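Local coordinates for zinc finger (CCCH type) motif-containing protein (Toxoplasma gondii, PDB 7NJC), which probably reads N6-methyladenosine in mRNA through its YTH domain, the part in this chain of a longer CPSF4-type protein with a CCCH-type zinc-finger motif, at residues A[14-19]-A[57-62]; A[34-39]-A[96-101]. All coordinates share one frame; numbering follows the deposited sequence.

From the N terminus the chain lays down strand 14-21, passes through helix 24-33 and reaches 34-39, the short edge strand and the loop after it. Helix 40-52 then brings it back to strand 53-62, where interaction 1 closes the first loop by setting 57-62 beside 14-19. Interaction 2 closes the second when 96-101 returns to 34-39. The segments alternate along the chain, so the two contacts cross. Both belong to the same mixed sheet, the first near its middle and the second at its 35-36 edge. They meet where Ile19 and Phe60 pack against Trp36, whose indole carries the bound N-methyladenosine, and where Leu58 packs against Phe98 and Val100.

Interaction 1: residues A[14-19]-A[57-62]; sequences KRFFII and LLLFSA. With TOE (2-[2-(2-methoxy-ethoxy)-ethoxy]-ethoxyl), chain C.
Phe16 and Leu57 lie side by side on one face of a parallel strand pair, pointing the same way. Leu57 CD2 sits off-centre over the Phe16 ring, 4.2 Å from its centroid, in a CH-pi contact, while Leu59 CD1 meets the same ring at its edge. On the opposite face Ile19 and Phe60 also run alongside each other. With CG1 beside the backbone N (chi1 -67°) and CG2 therefore opposite that N, Ile19 holds its CG2 methyl 3.6 Å from CD2 of Phe60; CG1 lies across Leu58 and meets its CB at 3.9 Å.

Between these two layers the backbones are joined by a regular parallel ladder. Leu57 N donates to Arg15 O at 2.8 Å in a nearly straight bond, and Phe17 N, Leu59 N, Ile19 N and Ser61 N follow in alternation. One rung differs: Ile19 N approaches Leu59 O from above the carbonyl plane, 39° out of it.

At the start of the pair, the extended Lys14 chain carries its ammonium into the curl of a bound polyether, where four ether or terminal oxygens surround NZ, the nearest being OC' at 2.8 Å. This crown-like wrapping would be expected to stabilise the positive charge. The polyether is also hydrogen-bonded to Ser141 OG, and its carbons lie against Leu57.

The pair is a central element of the YTH-domain sheet. Helix 137-148 covers the face of Phe16 and Leu59, through Cys144 and Leu143 among others, and helix 40-52 packs on Phe17 from the other face. Strand 134-135 flanks 14-19, where Arg15 forms a salt bridge with Glu134, and strand 67-74 flanks 57-62 on its other edge.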
loop_
_atom_site.group_PDB
_atom_site.type_symbol
_atom_site.label_atom_id
_atom_site.label_comp_id
_atom_site.label_asym_id
_atom_site.label_seq_id
_atom_site.Cartn_x
_atom_site.Cartn_y
_atom_site.Cartn_z
ATOM N N LYS A 14 -6.768 11.753 -7.065
ATOM C CA LYS A 14 -6.025 10.541 -6.740
ATOM C C LYS A 14 -4.907 10.866 -5.766
ATOM O O LYS A 14 -4.180 11.851 -5.941
ATOM C CB LYS A 14 -5.389 9.865 -7.963
ATOM C CG LYS A 14 -6.356 9.349 -9.002
ATOM C CD LYS A 14 -5.630 8.421 -9.964
ATOM C CE LYS A 14 -6.516 8.049 -11.132
ATOM N NZ LYS A 14 -5.843 7.083 -12.037
ATOM N N ARG A 15 -4.753 10.010 -4.755
ATOM C CA ARG A 15 -3.642 10.093 -3.818
ATOM C C ARG A 15 -3.012 8.718 -3.696
ATOM O O ARG A 15 -3.670 7.696 -3.919
ATOM C CB ARG A 15 -4.101 10.609 -2.458
ATOM C CG ARG A 15 -4.446 12.095 -2.532
ATOM C CD ARG A 15 -5.050 12.621 -1.242
ATOM N NE ARG A 15 -4.109 12.614 -0.127
ATOM C CZ ARG A 15 -4.437 12.985 1.104
ATOM N NH1 ARG A 15 -5.674 13.394 1.360
ATOM N NH2 ARG A 15 -3.534 12.941 2.075
ATOM N N PHE A 16 -1.728 8.708 -3.352
ATOM C CA PHE A 16 -0.911 7.503 -3.432
ATOM C C PHE A 16 -0.106 7.357 -2.152
ATOM O O PHE A 16 0.610 8.287 -1.765
ATOM C CB PHE A 16 0.071 7.596 -4.613
ATOM C CG PHE A 16 -0.589 7.827 -5.954
ATOM C CD1 PHE A 16 -0.960 9.109 -6.369
ATOM C CD2 PHE A 16 -0.819 6.760 -6.809
ATOM C CE1 PHE A 16 -1.554 9.311 -7.604
ATOM C CE2 PHE A 16 -1.416 6.956 -8.040
ATOM C CZ PHE A 16 -1.781 8.229 -8.444
ATOM N N PHE A 17 -0.190 6.181 -1.520
ATOM C CA PHE A 17 0.503 5.911 -0.268
ATOM C C PHE A 17 1.304 4.628 -0.380
ATOM O O PHE A 17 0.838 3.642 -0.958
ATOM C CB PHE A 17 -0.486 5.766 0.880
ATOM C CG PHE A 17 -1.287 7.010 1.138
ATOM C CD1 PHE A 17 -2.459 7.255 0.427
ATOM C CD2 PHE A 17 -0.853 7.947 2.067
ATOM C CE1 PHE A 17 -3.203 8.417 0.652
ATOM C CE2 PHE A 17 -1.587 9.097 2.303
ATOM C CZ PHE A 17 -2.760 9.336 1.585
ATOM N N ILE A 18 2.495 4.636 0.196
ATOM C CA ILE A 18 3.310 3.436 0.286
ATOM C C ILE A 18 2.885 2.671 1.528
ATOM O O ILE A 18 2.728 3.256 2.610
ATOM C CB ILE A 18 4.802 3.791 0.321
ATOM C CG1 ILE A 18 5.196 4.402 -1.030
ATOM C CG2 ILE A 18 5.638 2.546 0.590
ATOM C CD1 ILE A 18 6.566 4.977 -1.064
ATOM N N ILE A 19 2.645 1.374 1.356
ATOM C CA ILE A 19 2.275 0.467 2.435
ATOM C C ILE A 19 3.437 -0.490 2.643
ATOM O O ILE A 19 3.927 -1.093 1.679
ATOM C CB ILE A 19 0.992 -0.308 2.082
ATOM C CG1 ILE A 19 -0.210 0.645 2.015
ATOM C CG2 ILE A 19 0.789 -1.496 3.049
ATOM C CD1 ILE A 19 -0.545 1.356 3.335
ATOM N N LEU A 57 -4.787 5.112 -3.713
ATOM C CA LEU A 57 -3.992 3.995 -4.201
ATOM C C LEU A 57 -2.938 3.617 -3.166
ATOM O O LEU A 57 -2.296 4.486 -2.562
ATOM C CB LEU A 57 -3.304 4.333 -5.529
ATOM C CG LEU A 57 -4.185 4.464 -6.772
ATOM C CD1 LEU A 57 -5.254 3.377 -6.800
ATOM C CD2 LEU A 57 -4.793 5.861 -6.850
ATOM N N LEU A 58 -2.759 2.316 -2.982
ATOM C CA LEU A 58 -1.848 1.767 -1.989
ATOM C C LEU A 58 -0.781 0.984 -2.731
ATOM O O LEU A 58 -1.107 0.097 -3.522
ATOM C CB LEU A 58 -2.600 0.846 -1.025
ATOM C CG LEU A 58 -3.798 1.494 -0.314
ATOM C CD1 LEU A 58 -4.502 0.477 0.557
ATOM C CD2 LEU A 58 -3.364 2.705 0.501
ATOM N N LEU A 59 0.482 1.319 -2.484
ATOM C CA LEU A 59 1.604 0.744 -3.220
ATOM C C LEU A 59 2.357 -0.122 -2.228
ATOM O O LEU A 59 2.985 0.404 -1.307
ATOM C CB LEU A 59 2.497 1.851 -3.775
ATOM C CG LEU A 59 1.966 2.586 -5.013
ATOM C CD1 LEU A 59 0.725 3.420 -4.739
ATOM C CD2 LEU A 59 3.085 3.461 -5.555
ATOM N N PHE A 60 2.293 -1.443 -2.420
ATOM C CA PHE A 60 2.696 -2.398 -1.392
ATOM C C PHE A 60 4.158 -2.787 -1.539
ATOM O O PHE A 60 4.589 -3.193 -2.620
ATOM C CB PHE A 60 1.848 -3.669 -1.483
ATOM C CG PHE A 60 0.432 -3.476 -1.068
ATOM C CD1 PHE A 60 -0.527 -3.128 -1.997
ATOM C CD2 PHE A 60 0.057 -3.663 0.251
ATOM C CE1 PHE A 60 -1.843 -2.954 -1.618
ATOM C CE2 PHE A 60 -1.259 -3.488 0.640
ATOM C CZ PHE A 60 -2.213 -3.139 -0.293
ATOM N N SER A 61 4.898 -2.715 -0.431
ATOM C CA SER A 61 6.315 -3.073 -0.389
ATOM C C SER A 61 6.610 -3.777 0.930
ATOM O O SER A 61 6.626 -3.133 1.989
ATOM C CB SER A 61 7.178 -1.821 -0.521
ATOM O OG SER A 61 8.543 -2.115 -0.263
ATOM N N ALA A 62 6.879 -5.081 0.871
ATOM C CA ALA A 62 7.257 -5.811 2.074
ATOM C C ALA A 62 8.626 -5.356 2.568
ATOM O O ALA A 62 9.528 -5.061 1.774
ATOM C CB ALA A 62 7.284 -7.313 1.798
HETATM O "O2'" TOE C . -2.840 7.687 -13.121
HETATM C "CA'" TOE C . -2.459 6.394 -13.508
HETATM C "CB'" TOE C . -2.391 5.506 -12.269
HETATM O "OC'" TOE C . -3.693 5.257 -11.814
HETATM C "CD'" TOE C . -3.770 4.293 -10.803
HETATM C "CE'" TOE C . -5.094 3.535 -10.896
HETATM O "OF'" TOE C . -6.152 4.407 -10.628
HETATM C "CG'" TOE C . -7.341 3.765 -10.261
HETATM C "CH'" TOE C . -8.412 4.001 -11.326
HETATM O "OI'" TOE C . -8.424 5.344 -11.709
HETATM C "CK'" TOE C . -9.376 5.641 -12.694
#

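Interaction 2: residues A[34-39]-A[96-101]; sequences GVWATS and SNFRVM. With 6MD (N-methyladenosine), chain D.
Trp36 sets CG opposite its backbone N, beside the carbonyl carbon (chi1 -166°), whereas Phe98 holds CG between its own N and carbonyl carbon (chi1 56°), and the two side chains end up side by side, pointing the same way. Phe98 CZ reaches the indole edge near its plane, 3.9 Å from Trp36 CD1, with the rings oblique. The carbonyl oxygen of Trp36 rests over one face of the Phe98 ring, offset toward the rim, and Val100 CG2 closes on Trp36 CB.

These two residues are a hydrogen-bonded antiparallel pair: Trp36 N gives to Phe98 O, and Phe98 N returns the bond to Trp36 O at 2.8 Å. Farther along, Val100 N meets Gly34 O from well above the carbonyl plane; that oxygen also accepts from a water bound to Arg99 NH1. A second water bridges Thr38 N and Ser96 O where the strands diverge. Asn97 OD1, held by Trp87 and Gln91, lies 3.2 Å from Ala37 CB.

The indole is part of the methyladenosine site. N6 of the ligand stands over one face of Trp36, 3.4 Å from CZ2, and donates to Ala37 O at 2.7 Å. The ligand's methyl carbon CZ lies over the six-membered ring of the indole, 4.0 Å from Trp36 CZ3. This is consistent with the tryptophan cage by which YTH domains recognise N6-methyladenine; the ligand is also hydrogen-bonded by Asn22 N and Asn26 ND2.

Strand 35-36 is one of the two edge strands of the mixed sheet, entered from helix 24-33 and left toward helix 40-52, whose Leu46 touches Phe98. Trp87 and Phe60 meet the Trp36 ring edge-to-face, Ile19 of strand 14-21 packs on it, and the other edge of 98-101 runs antiparallel to strand 67-74.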
loop_
_atom_site.group_PDB
_atom_site.type_symbol
_atom_site.label_atom_id
_atom_site.label_comp_id
_atom_site.label_asym_id
_atom_site.label_seq_id
_atom_site.Cartn_x
_atom_site.Cartn_y
_atom_site.Cartn_z
ATOM N N GLY A 34 -8.658 -9.599 -0.174
ATOM C CA GLY A 34 -8.985 -8.225 -0.501
ATOM C C GLY A 34 -9.137 -7.333 0.715
ATOM O O GLY A 34 -10.121 -6.596 0.845
ATOM N N VAL A 35 -8.137 -7.358 1.595
ATOM C CA VAL A 35 -8.244 -6.716 2.900
ATOM C C VAL A 35 -6.872 -6.203 3.312
ATOM O O VAL A 35 -5.838 -6.778 2.953
ATOM C CB VAL A 35 -8.830 -7.709 3.937
ATOM C CG1 VAL A 35 -7.912 -8.911 4.126
ATOM C CG2 VAL A 35 -9.113 -7.018 5.270
ATOM N N TRP A 36 -6.871 -5.100 4.065
ATOM C CA TRP A 36 -5.651 -4.597 4.683
ATOM C C TRP A 36 -6.012 -3.954 6.017
ATOM O O TRP A 36 -7.186 -3.736 6.329
ATOM C CB TRP A 36 -4.898 -3.623 3.753
ATOM C CG TRP A 36 -3.511 -3.353 4.225
ATOM C CD1 TRP A 36 -3.007 -2.167 4.693
ATOM C CD2 TRP A 36 -2.449 -4.307 4.321
ATOM N NE1 TRP A 36 -1.686 -2.323 5.063
ATOM C CE2 TRP A 36 -1.317 -3.625 4.836
ATOM C CE3 TRP A 36 -2.336 -5.668 4.001
ATOM C CZ2 TRP A 36 -0.094 -4.264 5.056
ATOM C CZ3 TRP A 36 -1.129 -6.299 4.217
ATOM C CH2 TRP A 36 -0.017 -5.597 4.734
ATOM N N ALA A 37 -4.990 -3.705 6.831
ATOM C CA ALA A 37 -5.111 -2.884 8.025
ATOM C C ALA A 37 -3.747 -2.271 8.283
ATOM O O ALA A 37 -2.724 -2.838 7.902
ATOM C CB ALA A 37 -5.532 -3.695 9.261
ATOM N N THR A 38 -3.737 -1.111 8.929
ATOM C CA THR A 38 -2.497 -0.402 9.189
ATOM C C THR A 38 -2.491 0.063 10.641
ATOM O O THR A 38 -3.431 -0.200 11.396
ATOM C CB THR A 38 -2.297 0.720 8.156
ATOM O OG1 THR A 38 -0.997 1.299 8.304
ATOM C CG2 THR A 38 -3.376 1.793 8.283
ATOM N N SER A 39 -1.406 0.723 11.043
ATOM C CA SER A 39 -1.320 1.284 12.385
ATOM C C SER A 39 -2.489 2.236 12.631
ATOM O O SER A 39 -3.091 2.781 11.702
ATOM C CB SER A 39 -0.013 2.056 12.554
ATOM O OG SER A 39 0.011 3.184 11.694
ATOM N N SER A 96 -8.834 -1.099 12.418
ATOM C CA SER A 96 -9.741 -2.111 11.898
ATOM C C SER A 96 -9.455 -2.377 10.423
ATOM O O SER A 96 -8.866 -1.560 9.716
ATOM C CB SER A 96 -11.196 -1.682 12.078
ATOM O OG SER A 96 -11.553 -1.698 13.449
ATOM N N ASN A 97 -9.896 -3.540 9.957
ATOM C CA ASN A 97 -9.621 -3.955 8.588
ATOM C C ASN A 97 -10.470 -3.181 7.593
ATOM O O ASN A 97 -11.609 -2.802 7.874
ATOM C CB ASN A 97 -9.904 -5.446 8.444
ATOM C CG ASN A 97 -9.025 -6.260 9.349
ATOM O OD1 ASN A 97 -7.904 -5.840 9.654
ATOM N ND2 ASN A 97 -9.507 -7.419 9.781
ATOM N N PHE A 98 -9.907 -2.953 6.409
ATOM C CA PHE A 98 -10.661 -2.339 5.324
ATOM C C PHE A 98 -10.421 -3.104 4.029
ATOM O O PHE A 98 -9.439 -3.836 3.886
ATOM C CB PHE A 98 -10.338 -0.848 5.174
ATOM C CG PHE A 98 -8.866 -0.551 4.968
ATOM C CD1 PHE A 98 -8.039 -0.268 6.046
ATOM C CD2 PHE A 98 -8.317 -0.512 3.685
ATOM C CE1 PHE A 98 -6.686 0.033 5.862
ATOM C CE2 PHE A 98 -6.964 -0.210 3.496
ATOM C CZ PHE A 98 -6.154 0.061 4.590
ATOM N N ARG A 99 -11.348 -2.939 3.089
ATOM C CA ARG A 99 -11.248 -3.643 1.818
ATOM C C ARG A 99 -10.249 -2.954 0.896
ATOM O O ARG A 99 -10.171 -1.719 0.841
ATOM C CB ARG A 99 -12.622 -3.728 1.146
ATOM C CG ARG A 99 -13.607 -4.612 1.904
ATOM C CD ARG A 99 -14.884 -4.861 1.109
ATOM N NE ARG A 99 -15.869 -5.592 1.901
ATOM C CZ ARG A 99 -15.866 -6.912 2.071
ATOM N NH1 ARG A 99 -14.926 -7.657 1.505
ATOM N NH2 ARG A 99 -16.806 -7.492 2.809
ATOM N N VAL A 100 -9.477 -3.764 0.175
ATOM C CA VAL A 100 -8.563 -3.288 -0.860
ATOM C C VAL A 100 -8.744 -4.183 -2.078
ATOM O O VAL A 100 -8.936 -5.397 -1.945
ATOM C CB VAL A 100 -7.092 -3.327 -0.382
ATOM C CG1 VAL A 100 -6.130 -2.941 -1.505
ATOM C CG2 VAL A 100 -6.896 -2.414 0.815
ATOM N N MET A 101 -8.707 -3.584 -3.267
ATOM C CA MET A 101 -8.720 -4.330 -4.520
ATOM C C MET A 101 -7.328 -4.193 -5.118
ATOM O O MET A 101 -6.937 -3.092 -5.523
ATOM C CB MET A 101 -9.775 -3.750 -5.463
ATOM C CG MET A 101 -9.740 -4.338 -6.864
ATOM S SD MET A 101 -11.062 -3.673 -7.890
ATOM C CE MET A 101 -10.712 -1.918 -7.884
HETATM O "O5'" 6MD D . 5.794 -0.732 13.175
HETATM C "C5'" 6MD D . 5.739 -0.252 11.830
HETATM C "C4'" 6MD D . 5.800 -1.399 10.851
HETATM O "O4'" 6MD D . 4.539 -2.092 10.818
HETATM C "C3'" 6MD D . 6.068 -1.088 9.422
HETATM O "O3'" 6MD D . 7.319 -0.627 9.044
HETATM C "C2'" 6MD D . 5.481 -2.213 8.677
HETATM O "O2'" 6MD D . 6.187 -2.976 7.761
HETATM C "C1'" 6MD D . 4.474 -2.840 9.618
HETATM N N9 6MD D . 3.069 -2.931 9.219
HETATM C C8 6MD D . 2.235 -1.983 9.188
HETATM N N7 6MD D . 1.021 -2.539 8.890
HETATM C C5 6MD D . 1.214 -3.903 8.784
HETATM C C6 6MD D . 0.407 -5.063 8.498
HETATM N N6 6MD D . -1.048 -4.952 8.217
HETATM N N1 6MD D . 0.960 -6.272 8.485
HETATM C C2 6MD D . 2.284 -6.430 8.732
HETATM N N3 6MD D . 3.072 -5.367 8.993
HETATM C C4 6MD D . 2.581 -4.107 9.037
HETATM C CZ 6MD D . -1.806 -6.153 8.116
HETATM O O HOH W 1 -12.670 -7.198 0.037
HETATM O O HOH W 2 -6.464 -0.138 9.505
#